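Local coordinates for hypothetical protein (PDB 2IL5) that is of unknown function but belongs to the Hsp90 ATPase activator homolog 1-like family of the Bet v 1-like clan, whose members commonly enclose a cavity for small molecules, at residues N8-H13 against V128-R133; K62-D67 against V74-G79; M86-K91 against E107-E112. All blocks are in the same frame, centred on the assembly; numbering follows the deposited sequence.

Contact 1 (N8-H13 against V128-R133); sequences NVENEH and VEKERR
The carboxamide of Asn-11 and the carboxylate of Glu-129 meet with their planes 22° apart, the amide nitrogen turned to the acid. Asn-11 ND2 and Glu-129 OE1 are 2.6 Å apart, but the amide hydrogens aim poorly at the oxygen, and the pair does not qualify as a hydrogen bond. A bend at chi2 of Glu-129 (90°) folds its chain back, although its beta carbon points away from residues 8-13. The other end of the amide is better used: Lys-130 N donates to Asn-11 OD1 at 2.9 Å, from above the amide plane. Asn-11 CB meanwhile rests 3.5 Å from Val-128 O. This junction lies at the margin of a helix-grip fold, where strand 12-22 runs beside strand 118-128 before the chain passes from the latter to the long helix 136-166. Val-128 N also donates to Glu-12 O (2.8 Å). Tyr-139 of the helix ties into both sides, its OH hydrogen-bonded with Glu-12 N and Val-128 O, while the Glu-12 carboxylate goes to Lys-143. At the outer edge a type I turn from Asn-8 to Asn-11 sets Glu-10 so that its OE1 reaches the end of the extended Lys-130 chain; the two side chains cross obliquely. Glu-10 OE1 and Lys-130 NZ form a long salt bridge of 3.5 Å. A water bridges the pair, donating to Glu-10 OE1 and accepting from Lys-130 NZ at 2.8 Å.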
loop_
_atom_site.group_PDB
_atom_site.type_symbol
_atom_site.label_atom_id
_atom_site.label_comp_id
_atom_site.label_asym_id
_atom_site.label_seq_id
_atom_site.Cartn_x
_atom_site.Cartn_y
_atom_site.Cartn_z
ATOM N N ASN A 8 -19.709 -0.855 -13.943
ATOM C CA ASN A 8 -20.737 0.193 -13.682
ATOM C C ASN A 8 -20.216 1.547 -14.177
ATOM O O ASN A 8 -19.282 2.100 -13.623
ATOM C CB ASN A 8 -21.064 0.222 -12.173
ATOM C CG ASN A 8 -22.287 1.084 -11.825
ATOM O OD1 ASN A 8 -22.802 1.834 -12.658
ATOM N ND2 ASN A 8 -22.739 0.987 -10.567
ATOM N N VAL A 9 -20.821 2.096 -15.224
ATOM C CA VAL A 9 -20.332 3.380 -15.751
ATOM C C VAL A 9 -20.265 4.491 -14.675
ATOM O O VAL A 9 -19.635 5.529 -14.900
ATOM C CB VAL A 9 -21.088 3.837 -17.052
ATOM C CG1 VAL A 9 -22.599 4.065 -16.810
ATOM C CG2 VAL A 9 -20.406 5.074 -17.683
ATOM N N GLU A 10 -20.854 4.235 -13.497
ATOM C CA GLU A 10 -21.125 5.274 -12.491
ATOM C C GLU A 10 -20.175 5.279 -11.273
ATOM O O GLU A 10 -20.196 6.210 -10.470
ATOM C CB GLU A 10 -22.605 5.227 -12.078
ATOM C CG GLU A 10 -23.549 5.648 -13.213
ATOM C CD GLU A 10 -25.015 5.766 -12.794
ATOM O OE1 GLU A 10 -25.306 5.828 -11.579
ATOM O OE2 GLU A 10 -25.885 5.804 -13.691
ATOM N N ASN A 11 -19.360 4.238 -11.156
ATOM C CA ASN A 11 -18.370 4.131 -10.104
ATOM C C ASN A 11 -17.215 5.065 -10.393
ATOM O O ASN A 11 -16.725 5.100 -11.533
ATOM C CB ASN A 11 -17.833 2.714 -10.020
ATOM C CG ASN A 11 -18.853 1.710 -9.474
ATOM O OD1 ASN A 11 -19.935 2.064 -8.981
ATOM N ND2 ASN A 11 -18.490 0.434 -9.557
ATOM N N GLU A 12 -16.791 5.820 -9.372
ATOM C CA GLU A 12 -15.712 6.803 -9.508
ATOM C C GLU A 12 -14.591 6.408 -8.586
ATOM O O GLU A 12 -14.801 5.634 -7.657
ATOM C CB GLU A 12 -16.172 8.222 -9.144
ATOM C CG GLU A 12 -17.279 8.762 -10.005
ATOM C CD GLU A 12 -18.040 9.910 -9.339
ATOM O OE1 GLU A 12 -17.540 10.507 -8.363
ATOM O OE2 GLU A 12 -19.152 10.231 -9.805
ATOM N N HIS A 13 -13.411 6.969 -8.860
ATOM C CA HIS A 13 -12.198 6.676 -8.144
ATOM C C HIS A 13 -12.011 7.626 -6.977
ATOM O O HIS A 13 -12.334 8.792 -7.071
ATOM C CB HIS A 13 -10.993 6.833 -9.076
ATOM C CG HIS A 13 -10.947 5.828 -10.195
ATOM N ND1 HIS A 13 -10.501 4.532 -10.021
ATOM C CD2 HIS A 13 -11.232 5.949 -11.513
ATOM C CE1 HIS A 13 -10.553 3.891 -11.174
ATOM N NE2 HIS A 13 -10.985 4.729 -12.097
ATOM N N VAL A 128 -14.677 3.381 -6.064
ATOM C CA VAL A 128 -15.735 3.225 -5.043
ATOM C C VAL A 128 -17.143 2.901 -5.638
ATOM O O VAL A 128 -17.623 3.482 -6.590
ATOM C CB VAL A 128 -15.605 4.202 -3.787
ATOM C CG1 VAL A 128 -14.619 5.319 -4.036
ATOM C CG2 VAL A 128 -16.981 4.679 -3.172
ATOM N N GLU A 129 -17.737 1.859 -5.110
ATOM C CA GLU A 129 -18.981 1.382 -5.672
ATOM C C GLU A 129 -20.123 2.317 -5.275
ATOM O O GLU A 129 -20.255 2.729 -4.100
ATOM C CB GLU A 129 -19.257 -0.046 -5.245
ATOM C CG GLU A 129 -19.837 -0.894 -6.347
ATOM C CD GLU A 129 -18.772 -1.607 -7.184
ATOM O OE1 GLU A 129 -17.727 -0.966 -7.504
ATOM O OE2 GLU A 129 -18.990 -2.804 -7.534
ATOM N N LYS A 130 -20.921 2.658 -6.275
ATOM C CA LYS A 130 -22.085 3.469 -6.031
ATOM C C LYS A 130 -23.225 2.547 -5.628
ATOM O O LYS A 130 -23.411 1.480 -6.197
ATOM C CB LYS A 130 -22.421 4.328 -7.246
ATOM C CG LYS A 130 -23.340 5.513 -6.892
ATOM C CD LYS A 130 -23.653 6.300 -8.131
ATOM C CE LYS A 130 -24.230 7.586 -7.748
ATOM N NZ LYS A 130 -24.708 8.181 -9.003
ATOM N N GLU A 131 -23.910 2.900 -4.557
ATOM C CA GLU A 131 -25.007 2.066 -4.092
ATOM C C GLU A 131 -26.328 2.413 -4.778
ATOM O O GLU A 131 -26.519 3.514 -5.251
ATOM C CB GLU A 131 -25.053 2.136 -2.559
ATOM C CG GLU A 131 -23.712 1.610 -1.933
ATOM C CD GLU A 131 -23.643 1.694 -0.412
ATOM O OE1 GLU A 131 -22.503 1.826 0.118
ATOM O OE2 GLU A 131 -24.704 1.637 0.268
ATOM N N ARG A 132 -27.211 1.427 -4.864
ATOM C CA ARG A 132 -28.589 1.600 -5.315
ATOM C C ARG A 132 -29.272 2.856 -4.760
ATOM O O ARG A 132 -29.362 3.025 -3.538
ATOM C CB ARG A 132 -29.394 0.399 -4.904
ATOM C CG ARG A 132 -29.036 -0.863 -5.672
ATOM C CD ARG A 132 -29.987 -1.971 -5.283
ATOM N NE ARG A 132 -29.581 -3.233 -5.877
ATOM C CZ ARG A 132 -30.136 -4.411 -5.603
ATOM N NH1 ARG A 132 -31.126 -4.514 -4.742
ATOM N NH2 ARG A 132 -29.705 -5.486 -6.216
ATOM N N ARG A 133 -29.750 3.727 -5.671
ATOM C CA ARG A 133 -30.602 4.878 -5.320
ATOM C C ARG A 133 -29.873 5.988 -4.548
ATOM O O ARG A 133 -30.500 6.856 -3.918
ATOM C CB ARG A 133 -31.883 4.414 -4.603
ATOM C CG ARG A 133 -32.703 3.357 -5.403
ATOM C CD ARG A 133 -33.768 2.664 -4.538
ATOM N NE ARG A 133 -33.841 3.410 -3.297
ATOM C CZ ARG A 133 -33.443 3.019 -2.093
ATOM N NH1 ARG A 133 -32.982 1.800 -1.830
ATOM N NH2 ARG A 133 -33.517 3.919 -1.138
HETATM O O HOH W 1 -26.953 7.020 -10.186
#

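Contact 2 (K62-D67 against V74-G79); sequences KYRIVD and VNVIEG
Strands 62-68 and 74-85 form a beta hairpin of the curved antiparallel sheet, and the contact takes in the part next to the turn. Three hydrogen-bonded pairs, Tyr-63 with Gly-79, Ile-65 with Ile-77 and Asp-67 with Asn-75, each close with two backbone bonds; both N-to-O bonds of the Ile-65/Ile-77 pair are 2.7 Å. On the sheet face that bears Tyr-63, the phenol ring lies over the backbone of Gly-79, whose N is 3.6 Å above the ring plane and offset toward the rim. With no side chain at Gly-79, the ring settles directly on the main chain, Tyr-63 CE1 reaching Gly-79 C at 3.4 Å. It gets there because CG stands between the backbone N and carbonyl carbon (chi1 72°). Farther along this face, Ile-77 touches Tyr-63 CE2 with CG2 and Ile-65 CG2 with CD1; Phe-43 and Met-44 pack against Ile-65 and Ile-77, and a sodium ion lies about 5 Å from the Ile-77 side chain. On the face of Arg-64 and Glu-78, which also bears Val-66 and Val-76, a salt-bridge network gathers on one oxygen. Glu-78 OE2 takes a bond of 2.8 Å from Lys-62 NZ, above the carboxylate plane, and a weak one of 3.2 Å from Arg-64 NE, thus serving two cations. Arg-64 and Glu-78 lie side by side, guanidinium and carboxylate planes 74° apart. Near the turn Val-66 CG1 and Val-74 CG1 press together at 3.3 Å. Strand 50-55 flanks residues 62-67, its Glu-52 taking the far end of Arg-64; strand 89-94 lies beyond 74-85, and its Thr-93 O bonds Tyr-63 OH.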
loop_
_atom_site.group_PDB
_atom_site.type_symbol
_atom_site.label_atom_id
_atom_site.label_comp_id
_atom_site.label_asym_id
_atom_site.label_seq_id
_atom_site.Cartn_x
_atom_site.Cartn_y
_atom_site.Cartn_z
ATOM N N LYS A 62 3.381 -12.203 -8.733
ATOM C CA LYS A 62 2.295 -12.139 -7.757
ATOM C C LYS A 62 2.773 -12.021 -6.314
ATOM O O LYS A 62 3.843 -12.526 -5.955
ATOM C CB LYS A 62 1.392 -13.362 -7.912
ATOM C CG LYS A 62 0.232 -13.405 -6.882
ATOM C CD LYS A 62 -0.655 -14.643 -7.030
ATOM C CE LYS A 62 -1.532 -14.797 -5.811
ATOM N NZ LYS A 62 -2.284 -16.086 -5.868
ATOM N N TYR A 63 1.983 -11.347 -5.481
ATOM C CA TYR A 63 2.162 -11.449 -4.055
ATOM C C TYR A 63 0.835 -11.840 -3.412
ATOM O O TYR A 63 -0.249 -11.509 -3.928
ATOM C CB TYR A 63 2.764 -10.175 -3.427
ATOM C CG TYR A 63 1.793 -9.024 -3.393
ATOM C CD1 TYR A 63 1.707 -8.119 -4.458
ATOM C CD2 TYR A 63 0.921 -8.868 -2.311
ATOM C CE1 TYR A 63 0.784 -7.076 -4.429
ATOM C CE2 TYR A 63 -0.004 -7.854 -2.271
ATOM C CZ TYR A 63 -0.073 -6.946 -3.321
ATOM O OH TYR A 63 -1.013 -5.935 -3.260
ATOM N N ARG A 64 0.938 -12.578 -2.299
ATOM C CA ARG A 64 -0.233 -13.006 -1.549
ATOM C C ARG A 64 -0.015 -12.919 -0.026
ATOM O O ARG A 64 0.828 -13.623 0.533
ATOM C CB ARG A 64 -0.630 -14.414 -1.962
ATOM C CG ARG A 64 -1.904 -14.847 -1.346
ATOM C CD ARG A 64 -2.202 -16.292 -1.684
ATOM N NE ARG A 64 -3.555 -16.655 -1.248
ATOM C CZ ARG A 64 -3.801 -17.387 -0.174
ATOM N NH1 ARG A 64 -5.044 -17.674 0.177
ATOM N NH2 ARG A 64 -2.787 -17.838 0.550
ATOM N N ILE A 65 -0.772 -12.038 0.623
ATOM C CA ILE A 65 -0.676 -11.815 2.067
ATOM C C ILE A 65 -1.981 -12.259 2.730
ATOM O O ILE A 65 -3.080 -11.841 2.319
ATOM C CB ILE A 65 -0.402 -10.332 2.391
ATOM C CG1 ILE A 65 0.925 -9.892 1.754
ATOM C CG2 ILE A 65 -0.469 -10.100 3.905
ATOM C CD1 ILE A 65 1.247 -8.408 1.824
ATOM N N VAL A 66 -1.840 -13.140 3.730
ATOM C CA VAL A 66 -2.948 -13.593 4.581
ATOM C C VAL A 66 -2.719 -13.064 6.014
ATOM O O VAL A 66 -1.715 -13.359 6.648
ATOM C CB VAL A 66 -3.050 -15.124 4.559
ATOM C CG1 VAL A 66 -4.255 -15.594 5.306
ATOM C CG2 VAL A 66 -3.083 -15.634 3.113
ATOM N N ASP A 67 -3.635 -12.236 6.489
ATOM C CA ASP A 67 -3.482 -11.528 7.745
ATOM C C ASP A 67 -4.599 -11.952 8.690
ATOM O O ASP A 67 -5.789 -11.910 8.319
ATOM C CB ASP A 67 -3.524 -10.007 7.532
ATOM C CG ASP A 67 -3.103 -9.231 8.779
ATOM O OD1 ASP A 67 -1.972 -9.440 9.278
ATOM O OD2 ASP A 67 -3.897 -8.411 9.269
ATOM N N VAL A 74 -9.942 -13.963 8.568
ATOM C CA VAL A 74 -8.734 -13.703 7.805
ATOM C C VAL A 74 -8.991 -12.603 6.770
ATOM O O VAL A 74 -10.123 -12.420 6.284
ATOM C CB VAL A 74 -8.203 -15.059 7.204
ATOM C CG1 VAL A 74 -7.403 -14.881 5.961
ATOM C CG2 VAL A 74 -7.417 -15.852 8.260
ATOM N N ASN A 75 -7.941 -11.833 6.501
ATOM C CA ASN A 75 -7.858 -10.920 5.370
ATOM C C ASN A 75 -6.880 -11.482 4.367
ATOM O O ASN A 75 -5.734 -11.758 4.726
ATOM C CB ASN A 75 -7.323 -9.560 5.812
ATOM C CG ASN A 75 -8.321 -8.473 5.634
ATOM O OD1 ASN A 75 -9.360 -8.440 6.325
ATOM N ND2 ASN A 75 -8.041 -7.561 4.658
ATOM N N VAL A 76 -7.334 -11.623 3.110
ATOM C CA VAL A 76 -6.467 -12.026 1.996
ATOM C C VAL A 76 -6.221 -10.825 1.069
ATOM O O VAL A 76 -7.146 -10.156 0.608
ATOM C CB VAL A 76 -7.022 -13.267 1.213
ATOM C CG1 VAL A 76 -6.055 -13.677 0.125
ATOM C CG2 VAL A 76 -7.284 -14.438 2.154
ATOM N N ILE A 77 -4.952 -10.537 0.848
ATOM C CA ILE A 77 -4.552 -9.439 0.047
ATOM C C ILE A 77 -3.625 -10.020 -1.014
ATOM O O ILE A 77 -2.620 -10.672 -0.707
ATOM C CB ILE A 77 -3.862 -8.325 0.883
ATOM C CG1 ILE A 77 -4.745 -7.905 2.057
ATOM C CG2 ILE A 77 -3.440 -7.123 0.022
ATOM C CD1 ILE A 77 -4.232 -8.358 3.458
ATOM N N GLU A 78 -3.995 -9.803 -2.271
ATOM C CA GLU A 78 -3.235 -10.299 -3.417
ATOM C C GLU A 78 -3.104 -9.218 -4.453
ATOM O O GLU A 78 -3.962 -8.367 -4.569
ATOM C CB GLU A 78 -3.956 -11.468 -4.076
ATOM C CG GLU A 78 -3.993 -12.722 -3.257
ATOM C CD GLU A 78 -4.617 -13.845 -4.041
ATOM O OE1 GLU A 78 -5.647 -13.587 -4.724
ATOM O OE2 GLU A 78 -4.080 -14.981 -3.979
ATOM N N GLY A 79 -2.053 -9.303 -5.257
ATOM C CA GLY A 79 -1.872 -8.386 -6.356
ATOM C C GLY A 79 -0.618 -8.727 -7.108
ATOM O O GLY A 79 -0.010 -9.802 -6.937
#

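Contact 3 (M86-K91 against E107-E112); sequences MDEYVK and EVEFFE
Lys-91 NZ bonds Glu-107 OE2 at 2.7 Å, a salt bridge across a non-hydrogen-bonded pair of the hairpin made by strands 89-94 and 104-112. The nitrogen meets the oxygen on its anti lone pair, turned away from Glu-107 OE1. Both side chains run side by side in one direction; that of Lys-91 is extended as far as CE, and a bend at chi4 (36°) swings NZ onto the acid. The backbone adds a reciprocal pair of bonds between Val-90 and Val-108, then one from Phe-110 N to Glu-88 O, 3.0 Å long. This last bond sits where Glu-88 and Tyr-89 form a classic beta bulge against strand 74-85. Next to the ion pair the Tyr-89 side chain lies beside that of Glu-107, pointing the same way, CG anti to its backbone N (chi1 -175°). Its CD1 approaches Val-108 O at 3.3 Å, and its OH lies 3.5 Å from Glu-107 CG, the ring and carboxylate planes 64° apart. The hydrocarbon part of Glu-107 is thus flanked by Tyr-89 and by Lys-91, whose CG comes within 3.7 Å of Glu-107 CG. On the other face Val-90 CB touches Val-108 CG1 at 3.7 Å, and Val-90 CG2 meets the edge of the Phe-110 ring at CE1. Trp-33 stacks edge-to-face with that ring, while Val-29 and Tyr-30 of helix 26-32 pack on Phe-110 and Val-90. The face of Val-90 and Val-108 is apolar, the other mixed, with charged ends beside the Tyr-89 ring. Glu-88 OE2 and Glu-109 OE2, 4.5 Å apart with like charge, should repel mildly and could at most raise the pKa of one slightly, whereas Lys-91 should stabilise Glu-107 as a carboxylate.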
loop_
_atom_site.group_PDB
_atom_site.type_symbol
_atom_site.label_atom_id
_atom_site.label_comp_id
_atom_site.label_asym_id
_atom_site.label_seq_id
_atom_site.Cartn_x
_atom_site.Cartn_y
_atom_site.Cartn_z
HETATM N N MSE A 86 14.691 -0.172 -9.531
HETATM C CA MSE A 86 15.589 -0.155 -8.374
HETATM C C MSE A 86 15.850 1.189 -7.715
HETATM O O MSE A 86 16.395 2.097 -8.346
HETATM C CB MSE A 86 16.928 -0.742 -8.755
HETATM C CG MSE A 86 17.793 -1.018 -7.538
HETATM SE SE MSE A 86 19.660 -1.285 -7.954
HETATM C CE MSE A 86 19.536 -2.608 -9.408
ATOM N N ASP A 87 15.457 1.267 -6.431
ATOM C CA ASP A 87 15.600 2.435 -5.539
ATOM C C ASP A 87 14.778 3.612 -6.027
ATOM O O ASP A 87 14.953 4.732 -5.560
ATOM C CB ASP A 87 17.090 2.856 -5.354
ATOM C CG ASP A 87 17.939 1.764 -4.787
ATOM O OD1 ASP A 87 17.402 0.845 -4.134
ATOM O OD2 ASP A 87 19.175 1.823 -4.967
ATOM N N GLU A 88 13.860 3.365 -6.957
ATOM C CA GLU A 88 13.244 4.466 -7.688
ATOM C C GLU A 88 11.716 4.400 -7.768
ATOM O O GLU A 88 11.025 5.413 -7.598
ATOM C CB GLU A 88 13.856 4.546 -9.099
ATOM C CG GLU A 88 13.402 5.735 -9.889
ATOM C CD GLU A 88 13.970 5.799 -11.306
ATOM O OE1 GLU A 88 15.058 5.214 -11.567
ATOM O OE2 GLU A 88 13.325 6.471 -12.153
ATOM N N TYR A 89 11.169 3.225 -8.036
ATOM C CA TYR A 89 9.762 3.203 -8.406
ATOM C C TYR A 89 9.176 1.855 -8.296
ATOM O O TYR A 89 9.704 0.885 -8.836
ATOM C CB TYR A 89 9.558 3.782 -9.821
ATOM C CG TYR A 89 8.122 3.929 -10.306
ATOM C CD1 TYR A 89 7.191 4.715 -9.624
ATOM C CD2 TYR A 89 7.716 3.329 -11.506
ATOM C CE1 TYR A 89 5.856 4.854 -10.091
ATOM C CE2 TYR A 89 6.410 3.474 -11.993
ATOM C CZ TYR A 89 5.492 4.231 -11.281
ATOM O OH TYR A 89 4.212 4.366 -11.788
ATOM N N VAL A 90 8.073 1.813 -7.565
ATOM C CA VAL A 90 7.209 0.649 -7.534
ATOM C C VAL A 90 5.776 1.032 -8.005
ATOM O O VAL A 90 5.168 1.972 -7.483
ATOM C CB VAL A 90 7.152 -0.008 -6.098
ATOM C CG1 VAL A 90 6.232 -1.223 -6.102
ATOM C CG2 VAL A 90 8.527 -0.404 -5.602
ATOM N N LYS A 91 5.299 0.336 -9.033
ATOM C CA LYS A 91 3.881 0.289 -9.419
ATOM C C LYS A 91 3.363 -1.128 -9.170
ATOM O O LYS A 91 3.912 -2.115 -9.680
ATOM C CB LYS A 91 3.670 0.668 -10.873
ATOM C CG LYS A 91 2.207 0.761 -11.331
ATOM C CD LYS A 91 2.205 1.164 -12.855
ATOM C CE LYS A 91 0.838 1.141 -13.549
ATOM N NZ LYS A 91 -0.261 1.595 -12.578
ATOM N N GLU A 107 1.148 3.583 -6.895
ATOM C CA GLU A 107 2.371 4.042 -7.589
ATOM C C GLU A 107 3.170 4.842 -6.582
ATOM O O GLU A 107 2.665 5.799 -6.026
ATOM C CB GLU A 107 2.055 4.850 -8.824
ATOM C CG GLU A 107 1.273 4.040 -9.851
ATOM C CD GLU A 107 0.770 4.807 -11.036
ATOM O OE1 GLU A 107 0.824 6.053 -11.045
ATOM O OE2 GLU A 107 0.331 4.139 -12.021
ATOM N N VAL A 108 4.388 4.390 -6.293
ATOM C CA VAL A 108 5.189 5.010 -5.269
ATOM C C VAL A 108 6.608 5.291 -5.814
ATOM O O VAL A 108 7.301 4.397 -6.293
ATOM C CB VAL A 108 5.171 4.203 -3.904
ATOM C CG1 VAL A 108 5.752 2.819 -4.075
ATOM C CG2 VAL A 108 5.926 4.993 -2.784
ATOM N N GLU A 109 7.007 6.564 -5.750
ATOM C CA GLU A 109 8.307 6.978 -6.205
ATOM C C GLU A 109 9.218 7.426 -5.047
ATOM O O GLU A 109 8.769 8.088 -4.118
ATOM C CB GLU A 109 8.165 8.067 -7.272
ATOM C CG GLU A 109 9.235 7.942 -8.349
ATOM C CD GLU A 109 9.098 8.922 -9.496
ATOM O OE1 GLU A 109 8.077 9.650 -9.596
ATOM O OE2 GLU A 109 10.031 8.925 -10.331
ATOM N N PHE A 110 10.503 7.051 -5.148
ATOM C CA PHE A 110 11.541 7.347 -4.152
ATOM C C PHE A 110 12.601 8.303 -4.738
ATOM O O PHE A 110 13.223 7.989 -5.752
ATOM C CB PHE A 110 12.193 6.033 -3.676
ATOM C CG PHE A 110 11.200 4.967 -3.329
ATOM C CD1 PHE A 110 10.858 3.981 -4.257
ATOM C CD2 PHE A 110 10.549 4.977 -2.098
ATOM C CE1 PHE A 110 9.882 3.009 -3.964
ATOM C CE2 PHE A 110 9.590 4.010 -1.795
ATOM C CZ PHE A 110 9.260 3.022 -2.723
ATOM N N PHE A 111 12.776 9.477 -4.141
ATOM C CA PHE A 111 13.805 10.429 -4.567
ATOM C C PHE A 111 14.829 10.636 -3.473
ATOM O O PHE A 111 14.471 10.748 -2.299
ATOM C CB PHE A 111 13.200 11.792 -4.913
ATOM C CG PHE A 111 12.276 11.768 -6.094
ATOM C CD1 PHE A 111 10.925 11.419 -5.935
ATOM C CD2 PHE A 111 12.745 12.114 -7.370
ATOM C CE1 PHE A 111 10.064 11.392 -7.031
ATOM C CE2 PHE A 111 11.871 12.108 -8.481
ATOM C CZ PHE A 111 10.527 11.757 -8.299
ATOM N N GLU A 112 16.102 10.691 -3.852
ATOM C CA GLU A 112 17.171 11.041 -2.902
ATOM C C GLU A 112 17.130 12.540 -2.628
ATOM O O GLU A 112 17.032 13.343 -3.561
ATOM C CB GLU A 112 18.529 10.672 -3.475
ATOM C CG GLU A 112 19.540 10.160 -2.453
ATOM C CD GLU A 112 20.634 9.319 -3.103
ATOM O OE1 GLU A 112 20.496 9.040 -4.328
ATOM O OE2 GLU A 112 21.617 8.951 -2.392
#

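All three contacts reach one seven-stranded antiparallel sheet, in the strand order 1-7-6-5-4-3-2 of the helix-grip fold. Contact 1 joins the N-terminal segment at strand 12-22 to the loop between strand 118-128 and helix 136-166; contacts 2 and 3 are nested within the loop it closes, contact 2 first. Their hairpins are consecutive, and strands 74-85 and 89-94 are neighbours in the sheet. Contacts 2 and 3 have centres about 22 Å apart and nearest atoms about 8 Å apart; contact 1 lies about 25 Å and 31 Å from them, centre to centre. None touches another. Local hairpins form the middle strands, while contact 1 ties outermost strand 12-22 to the chain after strand 118-128.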